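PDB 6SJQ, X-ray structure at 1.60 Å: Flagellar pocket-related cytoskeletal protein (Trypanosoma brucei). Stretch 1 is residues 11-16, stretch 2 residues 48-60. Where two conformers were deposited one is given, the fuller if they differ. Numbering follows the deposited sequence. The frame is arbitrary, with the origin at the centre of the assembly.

Stretch 1, residues 11-16: AADIFN
Stretch 2 48-60: LRRPDNVPSHKFH

This is a small apolar contact, without hydrogen bonds between the stretches, in which the F15 ring packs on a helix end and the loop after it, and F59 packs on A12 and I14. About 301 Å² is buried, both sides summed. A11 to I14 are the end of a strand. F15 leaves it with phi/psi 44/51 and chi1 m (-63°), its CA 7.9 Å from the CA of R49.

R49 ends the helix and R50 (-53/121) leaves it. P51 to V54 form a type I turn, closed by the hydrogen bond from V54 N to P51 O, 3.0 Å. R50 points away from stretch 1, and its NH1 donates a hydrogen bond to V54 O at 2.8 Å, bracing the loop.

P51 CD lies over one face of the F15 ring, 4.0 Å from the centroid, a CH-pi contact in which the proline ring offers its CD methylene. V54 CG1 sits at the ring edge, 4.2 Å from F15 CE1. R49 CB packs 3.8 Å from F15 CD2, while its charged end leads away. H57 (chi1 p) donates a hydrogen bond to P55 O through ND1 at 2.9 Å; its CE1 is 4.0 Å from F15 CZ.

Further along, buried F59 (chi1 t, phi/psi -87/132) points toward the strand. F59 CE2 is 3.8 Å from A12 CB, and F59 CD2 is 3.7 Å from I14 CD1 (I14 rotamer mm). All three are buried apolar side chains with no polar group to satisfy. D13, between A12 and I14 in sequence, has its CA-to-CB bond pointing away.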

# COMPACT_ATOMS: atom_id res chain seq x y z
N ALA A 11 -1.32 -1.84 2.76
CA ALA A 11 -2.00 -0.81 3.51
C ALA A 11 -1.19 0.48 3.56
O ALA A 11 0.04 0.48 3.43
CB ALA A 11 -2.30 -1.30 4.94
N ALA A 12 -1.91 1.60 3.71
CA ALA A 12 -1.29 2.91 3.90
C ALA A 12 -2.27 3.86 4.57
O ALA A 12 -3.48 3.59 4.60
CB ALA A 12 -0.82 3.49 2.55
N ASP A 13 -1.75 4.96 5.08
CA ASP A 13 -2.63 6.01 5.59
C ASP A 13 -2.88 7.07 4.54
O ASP A 13 -1.96 7.77 4.12
CB ASP A 13 -2.08 6.61 6.88
CG ASP A 13 -2.29 5.68 8.06
OD1 ASP A 13 -3.46 5.50 8.46
OD2 ASP A 13 -1.30 5.11 8.58
N ILE A 14 -4.13 7.18 4.10
CA ILE A 14 -4.50 8.17 3.08
C ILE A 14 -5.57 9.13 3.63
O ILE A 14 -6.68 8.72 3.96
CB ILE A 14 -5.03 7.48 1.80
CG1 ILE A 14 -4.07 6.37 1.31
CG2 ILE A 14 -5.33 8.51 0.72
CD1 ILE A 14 -2.76 6.84 0.68
N PHE A 15 -5.22 10.41 3.70
CA PHE A 15 -6.08 11.44 4.32
C PHE A 15 -6.70 11.02 5.65
O PHE A 15 -7.91 11.13 5.81
CB PHE A 15 -7.21 11.85 3.38
CG PHE A 15 -6.75 12.48 2.12
CD1 PHE A 15 -6.07 13.68 2.13
CD2 PHE A 15 -7.00 11.87 0.90
CE1 PHE A 15 -5.63 14.27 0.95
CE2 PHE A 15 -6.58 12.46 -0.29
CZ PHE A 15 -5.89 13.65 -0.27
N ASN A 16 -5.89 10.52 6.57
CA ASN A 16 -6.42 10.12 7.88
C ASN A 16 -7.41 8.94 7.88
O ASN A 16 -8.19 8.79 8.82
CB ASN A 16 -7.05 11.32 8.62
CG ASN A 16 -6.01 12.23 9.26
OD1 ASN A 16 -5.03 11.77 9.85
ND2 ASN A 16 -6.23 13.54 9.16
N LEU A 48 -9.08 9.92 -6.12
CA LEU A 48 -10.49 9.70 -5.82
C LEU A 48 -10.93 10.45 -4.57
O LEU A 48 -12.01 11.07 -4.55
CB LEU A 48 -10.73 8.20 -5.59
CG LEU A 48 -12.14 7.90 -5.09
CD1 LEU A 48 -13.18 8.27 -6.15
CD2 LEU A 48 -12.25 6.46 -4.70
N ARG A 49 -10.10 10.42 -3.53
CA ARG A 49 -10.47 10.96 -2.21
C ARG A 49 -10.14 12.45 -2.02
O ARG A 49 -10.58 13.08 -1.05
CB ARG A 49 -9.77 10.17 -1.08
CG ARG A 49 -9.98 8.66 -1.08
CD ARG A 49 -11.41 8.29 -0.77
NE ARG A 49 -11.61 6.85 -0.86
CZ ARG A 49 -12.80 6.25 -0.83
NH1 ARG A 49 -13.91 6.97 -0.73
NH2 ARG A 49 -12.88 4.92 -0.91
N ARG A 50 -9.33 13.00 -2.92
CA ARG A 50 -8.80 14.35 -2.76
C ARG A 50 -9.90 15.36 -2.51
O ARG A 50 -10.80 15.50 -3.33
CB ARG A 50 -8.07 14.77 -4.03
CG ARG A 50 -7.25 16.03 -3.87
CD ARG A 50 -6.44 16.33 -5.13
NE ARG A 50 -7.25 16.30 -6.35
CZ ARG A 50 -8.02 17.31 -6.76
NH1 ARG A 50 -8.09 18.43 -6.06
NH2 ARG A 50 -8.72 17.19 -7.88
N PRO A 51 -9.83 16.05 -1.37
CA PRO A 51 -10.77 17.12 -1.03
C PRO A 51 -10.57 18.27 -2.02
O PRO A 51 -9.44 18.47 -2.44
CB PRO A 51 -10.31 17.55 0.37
CG PRO A 51 -9.32 16.53 0.84
CD PRO A 51 -8.74 15.92 -0.38
N ASP A 52 -11.60 19.03 -2.38
CA ASP A 52 -11.38 20.03 -3.43
C ASP A 52 -10.47 21.18 -2.98
O ASP A 52 -10.10 22.03 -3.79
CB ASP A 52 -12.68 20.52 -4.09
CG ASP A 52 -13.63 21.19 -3.13
OD1 ASP A 52 -13.19 21.65 -2.05
OD2 ASP A 52 -14.84 21.27 -3.46
N ASN A 53 -10.12 21.18 -1.70
CA ASN A 53 -9.12 22.13 -1.18
C ASN A 53 -7.68 21.59 -1.06
O ASN A 53 -6.84 22.17 -0.36
CB ASN A 53 -9.59 22.71 0.16
CG ASN A 53 -10.25 21.67 1.06
OD1 ASN A 53 -10.71 20.64 0.59
ND2 ASN A 53 -10.31 21.96 2.36
N VAL A 54 -7.39 20.49 -1.74
CA VAL A 54 -6.06 19.89 -1.71
C VAL A 54 -5.56 19.75 -3.14
O VAL A 54 -6.31 19.29 -4.01
CB VAL A 54 -6.09 18.51 -1.01
CG1 VAL A 54 -4.83 17.68 -1.32
CG2 VAL A 54 -6.26 18.67 0.49
N PRO A 55 -4.32 20.19 -3.41
CA PRO A 55 -3.75 20.11 -4.75
C PRO A 55 -3.49 18.66 -5.14
O PRO A 55 -3.24 17.82 -4.27
CB PRO A 55 -2.40 20.83 -4.61
CG PRO A 55 -2.46 21.55 -3.29
CD PRO A 55 -3.37 20.75 -2.44
N SER A 56 -3.55 18.38 -6.43
CA SER A 56 -3.32 17.04 -6.93
C SER A 56 -1.91 16.56 -6.61
O SER A 56 -0.94 17.31 -6.68
CB SER A 56 -3.55 17.01 -8.45
OG SER A 56 -4.86 17.45 -8.76
N HIS A 57 -1.78 15.29 -6.25
CA HIS A 57 -0.46 14.74 -5.96
C HIS A 57 -0.47 13.21 -6.04
O HIS A 57 -1.54 12.59 -6.14
CB HIS A 57 0.02 15.21 -4.58
CG HIS A 57 -0.86 14.79 -3.45
ND1 HIS A 57 -1.99 15.50 -3.09
CD2 HIS A 57 -0.78 13.75 -2.59
CE1 HIS A 57 -2.57 14.90 -2.06
NE2 HIS A 57 -1.86 13.84 -1.74
N LYS A 58 0.71 12.61 -6.01
CA LYS A 58 0.86 11.17 -6.17
C LYS A 58 1.27 10.57 -4.85
O LYS A 58 1.73 11.28 -3.95
CB LYS A 58 1.93 10.85 -7.22
CG LYS A 58 1.63 11.38 -8.62
CD LYS A 58 0.40 10.71 -9.22
CE LYS A 58 0.21 11.14 -10.68
NZ LYS A 58 -0.78 10.27 -11.38
N PHE A 59 1.13 9.25 -4.73
CA PHE A 59 1.67 8.55 -3.57
C PHE A 59 3.13 8.19 -3.87
O PHE A 59 3.44 7.67 -4.95
CB PHE A 59 0.84 7.28 -3.33
CG PHE A 59 1.27 6.49 -2.12
CD1 PHE A 59 2.34 5.61 -2.19
CD2 PHE A 59 0.59 6.61 -0.91
CE1 PHE A 59 2.73 4.87 -1.07
CE2 PHE A 59 0.96 5.87 0.20
CZ PHE A 59 2.04 5.01 0.12
N HIS A 60 4.02 8.48 -2.92
CA HIS A 60 5.42 8.12 -3.08
C HIS A 60 5.85 7.22 -1.92
O HIS A 60 5.83 7.65 -0.77
CB HIS A 60 6.29 9.37 -3.09
CG HIS A 60 5.93 10.34 -4.16
ND1 HIS A 60 6.21 10.12 -5.50
CD2 HIS A 60 5.31 11.54 -4.11
CE1 HIS A 60 5.78 11.14 -6.21
NE2 HIS A 60 5.23 12.02 -5.40